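Local coordinates for Tol-Pal system protein TolB (Acinetobacter baumannii, PDB 7MX5), which is the periplasmic member of the Tol-Pal system and probably takes part in outer membrane invagination during cell division and in keeping that membrane intact, at residues W63-G74 and H86-K94. Residues are numbered along the deposited sequence; the frame is centred on the assembly and turned at random.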
loop_
_atom_site.group_PDB
_atom_site.type_symbol
_atom_site.label_atom_id
_atom_site.label_comp_id
_atom_site.label_asym_id
_atom_site.label_seq_id
_atom_site.Cartn_x
_atom_site.Cartn_y
_atom_site.Cartn_z
ATOM N N TRP A 63 13.011 -33.640 2.494
ATOM C CA TRP A 63 12.396 -32.380 2.889
ATOM C C TRP A 63 11.266 -32.585 3.886
ATOM O O TRP A 63 11.039 -31.723 4.743
ATOM C CB TRP A 63 11.895 -31.627 1.658
ATOM C CG TRP A 63 12.993 -31.302 0.707
ATOM C CD1 TRP A 63 13.292 -31.949 -0.455
ATOM C CD2 TRP A 63 13.966 -30.261 0.850
ATOM N NE1 TRP A 63 14.382 -31.367 -1.054
ATOM C CE2 TRP A 63 14.814 -30.327 -0.273
ATOM C CE3 TRP A 63 14.195 -29.273 1.812
ATOM C CZ2 TRP A 63 15.876 -29.445 -0.457
ATOM C CZ3 TRP A 63 15.249 -28.398 1.626
ATOM C CH2 TRP A 63 16.077 -28.490 0.501
ATOM N N GLN A 64 10.548 -33.707 3.797
ATOM C CA GLN A 64 9.597 -34.029 4.852
ATOM C C GLN A 64 10.321 -34.260 6.169
ATOM O O GLN A 64 9.856 -33.818 7.227
ATOM C CB GLN A 64 8.762 -35.255 4.477
ATOM C CG GLN A 64 7.552 -35.463 5.389
ATOM C CD GLN A 64 7.826 -36.313 6.628
ATOM O OE1 GLN A 64 8.951 -36.420 7.109
ATOM N NE2 GLN A 64 6.765 -36.870 7.187
ATOM N N ALA A 65 11.457 -34.961 6.122
ATOM C CA ALA A 65 12.179 -35.309 7.343
ATOM C C ALA A 65 12.518 -34.070 8.159
ATOM O O ALA A 65 12.460 -34.095 9.394
ATOM C CB ALA A 65 13.447 -36.088 6.996
ATOM N N ALA A 66 12.864 -32.974 7.489
ATOM C CA ALA A 66 13.143 -31.711 8.152
ATOM C C ALA A 66 11.892 -30.867 8.357
ATOM O O ALA A 66 12.007 -29.693 8.724
ATOM C CB ALA A 66 14.181 -30.917 7.357
ATOM N N GLY A 67 10.710 -31.433 8.129
ATOM C CA GLY A 67 9.480 -30.683 8.292
ATOM C C GLY A 67 9.315 -29.538 7.320
ATOM O O GLY A 67 8.712 -28.519 7.671
ATOM N N ILE A 68 9.834 -29.676 6.107
ATOM C CA ILE A 68 9.775 -28.628 5.093
ATOM C C ILE A 68 8.694 -29.007 4.086
ATOM O O ILE A 68 8.802 -30.068 3.452
ATOM C CB ILE A 68 11.130 -28.438 4.397
ATOM C CG1 ILE A 68 12.254 -28.349 5.433
ATOM C CG2 ILE A 68 11.103 -27.201 3.512
ATOM C CD1 ILE A 68 12.324 -27.018 6.152
ATOM N N PRO A 69 7.653 -28.192 3.909
ATOM C CA PRO A 69 6.591 -28.547 2.959
ATOM C C PRO A 69 6.805 -27.993 1.558
ATOM O O PRO A 69 6.286 -28.554 0.587
ATOM C CB PRO A 69 5.336 -27.950 3.605
ATOM C CG PRO A 69 5.836 -26.818 4.462
ATOM C CD PRO A 69 7.310 -27.012 4.719
ATOM N N TYR A 70 7.555 -26.899 1.428
ATOM C CA TYR A 70 7.710 -26.218 0.148
ATOM C C TYR A 70 9.180 -25.928 -0.113
ATOM O O TYR A 70 9.887 -25.430 0.770
ATOM C CB TYR A 70 6.897 -24.919 0.118
ATOM C CG TYR A 70 5.437 -25.118 0.460
ATOM C CD1 TYR A 70 4.618 -25.900 -0.345
ATOM C CD2 TYR A 70 4.881 -24.533 1.589
ATOM C CE1 TYR A 70 3.284 -26.090 -0.036
ATOM C CE2 TYR A 70 3.547 -24.717 1.906
ATOM C CZ TYR A 70 2.754 -25.496 1.090
ATOM O OH TYR A 70 1.425 -25.681 1.401
ATOM N N VAL A 71 9.634 -26.241 -1.326
ATOM C CA VAL A 71 11.015 -26.029 -1.742
ATOM C C VAL A 71 11.015 -25.280 -3.066
ATOM O O VAL A 71 10.240 -25.604 -3.974
ATOM C CB VAL A 71 11.784 -27.362 -1.874
ATOM C CG1 VAL A 71 13.252 -27.102 -2.187
ATOM C CG2 VAL A 71 11.639 -28.191 -0.608
ATOM N N VAL A 72 11.887 -24.280 -3.178
ATOM C CA VAL A 72 12.006 -23.452 -4.373
ATOM C C VAL A 72 13.397 -23.647 -4.959
ATOM O O VAL A 72 14.398 -23.553 -4.238
ATOM C CB VAL A 72 11.749 -21.966 -4.063
ATOM C CG1 VAL A 72 11.978 -21.114 -5.303
ATOM C CG2 VAL A 72 10.342 -21.770 -3.528
ATOM N N THR A 73 13.458 -23.917 -6.259
ATOM C CA THR A 73 14.713 -24.076 -6.975
ATOM C C THR A 73 14.754 -23.108 -8.150
ATOM O O THR A 73 13.724 -22.594 -8.592
ATOM C CB THR A 73 14.894 -25.515 -7.473
ATOM O OG1 THR A 73 13.655 -25.994 -8.012
ATOM C CG2 THR A 73 15.318 -26.419 -6.327
ATOM N N GLY A 74 15.960 -22.858 -8.657
ATOM C CA GLY A 74 16.112 -21.901 -9.735
ATOM C C GLY A 74 17.421 -22.052 -10.472
ATOM O O GLY A 74 18.397 -22.605 -9.954
ATOM N N HIS A 86 14.946 -19.473 -14.493
ATOM C CA HIS A 86 14.067 -20.635 -14.543
ATOM C C HIS A 86 13.888 -21.118 -13.111
ATOM O O HIS A 86 14.831 -21.639 -12.508
ATOM C CB HIS A 86 14.651 -21.730 -15.433
ATOM C CG HIS A 86 13.744 -22.906 -15.617
ATOM N ND1 HIS A 86 14.188 -24.124 -16.088
ATOM C CD2 HIS A 86 12.417 -23.054 -15.390
ATOM C CE1 HIS A 86 13.176 -24.968 -16.145
ATOM N NE2 HIS A 86 12.089 -24.344 -15.727
ATOM N N TYR A 87 12.689 -20.936 -12.563
ATOM C CA TYR A 87 12.427 -21.249 -11.168
ATOM C C TYR A 87 11.243 -22.198 -11.051
ATOM O O TYR A 87 10.373 -22.247 -11.926
ATOM C CB TYR A 87 12.164 -19.976 -10.345
ATOM C CG TYR A 87 10.923 -19.212 -10.748
ATOM C CD1 TYR A 87 10.957 -18.291 -11.786
ATOM C CD2 TYR A 87 9.719 -19.402 -10.079
ATOM C CE1 TYR A 87 9.826 -17.586 -12.153
ATOM C CE2 TYR A 87 8.584 -18.701 -10.440
ATOM C CZ TYR A 87 8.643 -17.795 -11.477
ATOM O OH TYR A 87 7.516 -17.095 -11.840
ATOM N N GLN A 88 11.225 -22.954 -9.955
ATOM C CA GLN A 88 10.166 -23.915 -9.687
ATOM C C GLN A 88 9.727 -23.799 -8.235
ATOM O O GLN A 88 10.475 -23.336 -7.370
ATOM C CB GLN A 88 10.612 -25.355 -9.977
ATOM C CG GLN A 88 11.026 -25.612 -11.413
ATOM C CD GLN A 88 11.580 -27.008 -11.614
ATOM O OE1 GLN A 88 12.385 -27.490 -10.816
ATOM N NE2 GLN A 88 11.154 -27.666 -12.686
ATOM N N LEU A 89 8.493 -24.229 -7.981
ATOM C CA LEU A 89 7.943 -24.330 -6.634
ATOM C C LEU A 89 7.413 -25.743 -6.455
ATOM O O LEU A 89 6.505 -26.161 -7.180
ATOM C CB LEU A 89 6.835 -23.299 -6.404
ATOM C CG LEU A 89 6.103 -23.371 -5.061
ATOM C CD1 LEU A 89 7.090 -23.357 -3.903
ATOM C CD2 LEU A 89 5.101 -22.234 -4.931
ATOM N N TYR A 90 7.978 -26.476 -5.501
ATOM C CA TYR A 90 7.687 -27.893 -5.322
ATOM C C TYR A 90 6.878 -28.103 -4.049
ATOM O O TYR A 90 7.321 -27.729 -2.958
ATOM C CB TYR A 90 8.974 -28.713 -5.275
ATOM C CG TYR A 90 8.744 -30.202 -5.392
ATOM C CD1 TYR A 90 8.493 -30.789 -6.624
ATOM C CD2 TYR A 90 8.774 -31.020 -4.271
ATOM C CE1 TYR A 90 8.280 -32.148 -6.739
ATOM C CE2 TYR A 90 8.563 -32.382 -4.375
ATOM C CZ TYR A 90 8.316 -32.940 -5.611
ATOM O OH TYR A 90 8.104 -34.296 -5.724
ATOM N N ASP A 91 5.700 -28.706 -4.195
ATOM C CA ASP A 91 4.913 -29.162 -3.056
ATOM C C ASP A 91 5.429 -30.531 -2.631
ATOM O O ASP A 91 5.392 -31.484 -3.417
ATOM C CB ASP A 91 3.431 -29.221 -3.427
ATOM C CG ASP A 91 2.528 -29.464 -2.227
ATOM O OD1 ASP A 91 2.762 -30.433 -1.473
ATOM O OD2 ASP A 91 1.571 -28.684 -2.042
ATOM N N VAL A 92 5.910 -30.632 -1.392
ATOM C CA VAL A 92 6.557 -31.863 -0.949
ATOM C C VAL A 92 5.525 -32.927 -0.591
ATOM O O VAL A 92 5.672 -34.097 -0.964
ATOM C CB VAL A 92 7.506 -31.567 0.227
ATOM C CG1 VAL A 92 7.704 -32.806 1.090
ATOM C CG2 VAL A 92 8.839 -31.053 -0.292
ATOM N N GLN A 93 4.470 -32.546 0.134
ATOM C CA GLN A 93 3.454 -33.518 0.528
ATOM C C GLN A 93 2.746 -34.096 -0.692
ATOM O O GLN A 93 2.597 -35.317 -0.818
ATOM C CB GLN A 93 2.449 -32.872 1.482
ATOM C CG GLN A 93 3.069 -32.340 2.765
ATOM C CD GLN A 93 3.490 -33.448 3.712
ATOM O OE1 GLN A 93 2.999 -34.574 3.627
ATOM N NE2 GLN A 93 4.408 -33.134 4.618
ATOM N N LYS A 94 2.307 -33.231 -1.604
ATOM C CA LYS A 94 1.675 -33.682 -2.837
ATOM C C LYS A 94 2.675 -34.232 -3.844
ATOM O O LYS A 94 2.258 -34.884 -4.808
ATOM C CB LYS A 94 0.880 -32.536 -3.466
ATOM C CG LYS A 94 -0.083 -31.856 -2.503
ATOM C CD LYS A 94 -1.225 -31.180 -3.241
ATOM C CE LYS A 94 -2.385 -30.876 -2.304
ATOM N NZ LYS A 94 -3.432 -30.046 -2.964
HETATM O O HOH W 1 6.714 -32.060 4.489
#
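Val-71 and Tyr-90 pair backbone to backbone in an antiparallel hairpin of the TolB amino-terminal domain, whose strand axes run at 166° to each other. Tyr-90 N reaches Val-71 O at 2.9 Å, and Val-71 N returns a bond to Tyr-90 O; Thr-73 and Gln-88 repeat the exchange. One more bond, 2.9 Å from Val-92 N to Pro-69 O, carries the ladder past the end of the strands. Between these rungs, CA-H...O contacts run from Tyr-70 to Tyr-90 O and from Val-72 to Gln-88 O.

Among the apolar contacts, Val-72 CG2 meets Leu-89 CD1 at 3.6 Å, on the face that carries Tyr-70, Val-72 and Tyr-87, whose side chains touch helix 110-126. Val-71 and Tyr-90 point to the other face. Val-92, just beyond the strand end, packs beside Val-71 and Trp-63. Its CG1, anti to the backbone N (chi1 155°), turns to Ile-68 O and Gln-64 N, so CG2 touches Trp-63 CB at 3.7 Å and, more loosely, Val-71 CG2. Val-71 CG2 also lies over one face of the Trp-63 indole, tying helix 60-65 to the sheet.

Polar side chains add less. Asp-91 OD2 lies in the plane of the Tyr-70 ring, at its edge, 3.7 Å from CE1, with carboxylate and ring planes 88° apart. Its OD1 accepts from Lys-94 N at 2.8 Å, an Asx motif that spans the turn after the strand. Thr-73 OG1 bonds weakly to Gln-88 OE1, whose amide NE2 is held by Asn-56 and Asn-100. A water donates to Ile-68 O.

Five main-chain bonds therefore set the register, with Val-92 packed against the last turn of helix 60-65 where the ladder ends.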